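Local atomic coordinates of protein CT_858 (Chlamydia trachomatis, PDB entry 3DOR), a protein that probably acts as a serine-type endopeptidase, the secreted chlamydial protease CPAF, and forms a dimer in its mature state. Residues T166-R171 with V180-R185. Residues are numbered along the deposited sequence; the frame is centred on the assembly and turned at random.
With SO4 (sulfate ion), chain L.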
loop_
_atom_site.group_PDB
_atom_site.type_symbol
_atom_site.label_atom_id
_atom_site.label_comp_id
_atom_site.label_asym_id
_atom_site.label_seq_id
_atom_site.Cartn_x
_atom_site.Cartn_y
_atom_site.Cartn_z
ATOM N N THR B 166 -24.469 -32.594 0.547
ATOM C CA THR B 166 -23.851 -33.222 -0.606
ATOM C C THR B 166 -23.394 -34.601 -0.145
ATOM O O THR B 166 -23.056 -34.791 1.020
ATOM C CB THR B 166 -22.645 -32.387 -1.122
ATOM O OG1 THR B 166 -22.159 -32.956 -2.342
ATOM C CG2 THR B 166 -21.524 -32.350 -0.085
ATOM N N THR B 167 -23.388 -35.570 -1.050
ATOM C CA THR B 167 -22.992 -36.914 -0.670
ATOM C C THR B 167 -21.595 -37.281 -1.129
ATOM O O THR B 167 -21.235 -37.092 -2.289
ATOM C CB THR B 167 -23.984 -37.950 -1.217
ATOM O OG1 THR B 167 -25.282 -37.683 -0.679
ATOM C CG2 THR B 167 -23.566 -39.357 -0.825
ATOM N N LEU B 168 -20.810 -37.816 -0.203
ATOM C CA LEU B 168 -19.451 -38.229 -0.508
ATOM C C LEU B 168 -19.422 -39.749 -0.555
ATOM O O LEU B 168 -19.738 -40.406 0.436
ATOM C CB LEU B 168 -18.493 -37.735 0.578
ATOM C CG LEU B 168 -18.508 -36.239 0.905
ATOM C CD1 LEU B 168 -17.512 -35.959 2.018
ATOM C CD2 LEU B 168 -18.161 -35.434 -0.332
ATOM N N LYS B 169 -19.076 -40.313 -1.708
ATOM C CA LYS B 169 -18.996 -41.760 -1.802
ATOM C C LYS B 169 -17.549 -42.148 -1.525
ATOM O O LYS B 169 -16.629 -41.689 -2.201
ATOM C CB LYS B 169 -19.405 -42.262 -3.185
ATOM C CG LYS B 169 -19.481 -43.783 -3.243
ATOM C CD LYS B 169 -19.846 -44.299 -4.636
ATOM C CE LYS B 169 -20.000 -45.816 -4.623
ATOM N NZ LYS B 169 -20.448 -46.363 -5.937
ATOM N N ILE B 170 -17.358 -43.001 -0.532
ATOM C CA ILE B 170 -16.026 -43.432 -0.149
ATOM C C ILE B 170 -15.903 -44.950 -0.154
ATOM O O ILE B 170 -16.905 -45.671 -0.188
ATOM C CB ILE B 170 -15.719 -42.953 1.270
ATOM C CG1 ILE B 170 -16.695 -43.627 2.245
ATOM C CG2 ILE B 170 -15.883 -41.440 1.354
ATOM C CD1 ILE B 170 -16.356 -43.452 3.702
ATOM N N ARG B 171 -14.668 -45.436 -0.138
ATOM C CA ARG B 171 -14.443 -46.868 -0.056
ATOM C C ARG B 171 -13.527 -47.127 1.124
ATOM O O ARG B 171 -12.509 -46.460 1.284
ATOM C CB ARG B 171 -13.802 -47.435 -1.323
ATOM C CG ARG B 171 -13.377 -48.896 -1.126
ATOM C CD ARG B 171 -13.403 -49.698 -2.407
ATOM N NE ARG B 171 -12.569 -49.094 -3.430
ATOM C CZ ARG B 171 -12.979 -48.859 -4.669
ATOM N NH1 ARG B 171 -14.221 -49.191 -5.022
ATOM N NH2 ARG B 171 -12.156 -48.280 -5.542
ATOM N N VAL B 180 -21.627 -41.049 2.422
ATOM C CA VAL B 180 -21.751 -40.174 3.572
ATOM C C VAL B 180 -22.323 -38.825 3.185
ATOM O O VAL B 180 -21.697 -38.045 2.465
ATOM C CB VAL B 180 -20.383 -39.988 4.268
ATOM C CG1 VAL B 180 -20.533 -39.130 5.524
ATOM C CG2 VAL B 180 -19.816 -41.344 4.632
ATOM N N ARG B 181 -23.533 -38.567 3.667
ATOM C CA ARG B 181 -24.215 -37.320 3.390
ATOM C C ARG B 181 -23.635 -36.292 4.350
ATOM O O ARG B 181 -23.647 -36.473 5.571
ATOM C CB ARG B 181 -25.725 -37.485 3.606
ATOM C CG ARG B 181 -26.591 -36.374 3.006
ATOM C CD ARG B 181 -26.399 -36.251 1.494
ATOM N NE ARG B 181 -27.367 -35.343 0.876
ATOM C CZ ARG B 181 -27.323 -34.943 -0.394
ATOM N NH1 ARG B 181 -26.357 -35.364 -1.200
ATOM N NH2 ARG B 181 -28.249 -34.115 -0.863
ATOM N N VAL B 182 -23.107 -35.218 3.779
ATOM C CA VAL B 182 -22.498 -34.156 4.556
ATOM C C VAL B 182 -23.099 -32.792 4.200
ATOM O O VAL B 182 -23.661 -32.615 3.119
ATOM C CB VAL B 182 -20.966 -34.168 4.321
ATOM C CG1 VAL B 182 -20.399 -32.778 4.414
ATOM C CG2 VAL B 182 -20.303 -35.074 5.348
ATOM N N LYS B 183 -22.987 -31.830 5.113
ATOM C CA LYS B 183 -23.525 -30.498 4.857
ATOM C C LYS B 183 -22.461 -29.404 4.813
ATOM O O LYS B 183 -21.680 -29.244 5.753
ATOM C CB LYS B 183 -24.565 -30.119 5.914
ATOM C CG LYS B 183 -25.173 -28.753 5.659
ATOM C CD LYS B 183 -26.105 -28.305 6.772
ATOM C CE LYS B 183 -26.792 -26.994 6.389
ATOM N NZ LYS B 183 -27.585 -26.409 7.507
ATOM N N TRP B 184 -22.440 -28.647 3.720
ATOM C CA TRP B 184 -21.490 -27.554 3.582
ATOM C C TRP B 184 -21.639 -26.559 4.723
ATOM O O TRP B 184 -22.754 -26.247 5.160
ATOM C CB TRP B 184 -21.711 -26.776 2.281
ATOM C CG TRP B 184 -21.209 -27.421 1.030
ATOM C CD1 TRP B 184 -21.954 -28.047 0.078
ATOM C CD2 TRP B 184 -19.850 -27.474 0.575
ATOM N NE1 TRP B 184 -21.148 -28.483 -0.943
ATOM C CE2 TRP B 184 -19.850 -28.145 -0.664
ATOM C CE3 TRP B 184 -18.631 -27.012 1.094
ATOM C CZ2 TRP B 184 -18.680 -28.373 -1.397
ATOM C CZ3 TRP B 184 -17.467 -27.233 0.367
ATOM C CH2 TRP B 184 -17.502 -27.908 -0.867
ATOM N N ARG B 185 -20.508 -26.065 5.207
ATOM C CA ARG B 185 -20.508 -25.049 6.244
ATOM C C ARG B 185 -20.564 -23.786 5.387
ATOM O O ARG B 185 -19.577 -23.417 4.748
ATOM C CB ARG B 185 -19.215 -25.115 7.052
ATOM C CG ARG B 185 -19.441 -25.459 8.512
ATOM C CD ARG B 185 -18.926 -26.834 8.903
ATOM N NE ARG B 185 -17.818 -26.705 9.844
ATOM C CZ ARG B 185 -17.321 -27.699 10.575
ATOM N NH1 ARG B 185 -17.832 -28.917 10.490
ATOM N NH2 ARG B 185 -16.298 -27.473 11.387
HETATM S S SO4 L . -21.551 -30.202 10.861
HETATM O O1 SO4 L . -22.050 -31.479 11.525
HETATM O O2 SO4 L . -21.770 -29.042 11.807
HETATM O O3 SO4 L . -20.071 -30.285 10.545
HETATM O O4 SO4 L . -22.328 -30.051 9.563
#
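A β hairpin of the PDZ domain brings strand 166-171 against 180-183, within an antiparallel sheet that strands 115-119 and 83-92 continue. Two hydrogen-bonded pairs, Thr166 with Val182 and Leu168 with Val180, flank the non-hydrogen-bonded pair Thr167-Arg181. Thr166 N reaches Val182 O at 2.7 Å, nearly along the C=O axis, whereas Leu168 N meets Val180 O at 2.8 Å from above the carbonyl plane. β-Branched residues suit these extended backbones, and apolar ones suit the face that carries Val182 and the buried Leu168 and Val180. Ile170 CD1 touches Val180 CG2 at 4.2 Å, and Val182 also packs on Leu86 and Tyr88 of strand 83-92. Thr166, on the same face, sets its hydroxyl anti to the backbone N (chi1 -174°) and hydrogen-bonds Asp120 through OG1; its CG2 lies obliquely 4.0 Å from Trp184 NE1. Thr167 and Arg181 occupy the other face, where a long polar chain can lie across the neighbouring strand. Arg181 bends at chi2 (59°), carrying one guanidinium face over Thr166 N, which is offset toward the group's rim. At its edge Arg181 NH1 donates to Thr167 OG1 at 2.6 Å in a bent bond (142°), though this crowded hydroxyl is less surely placed.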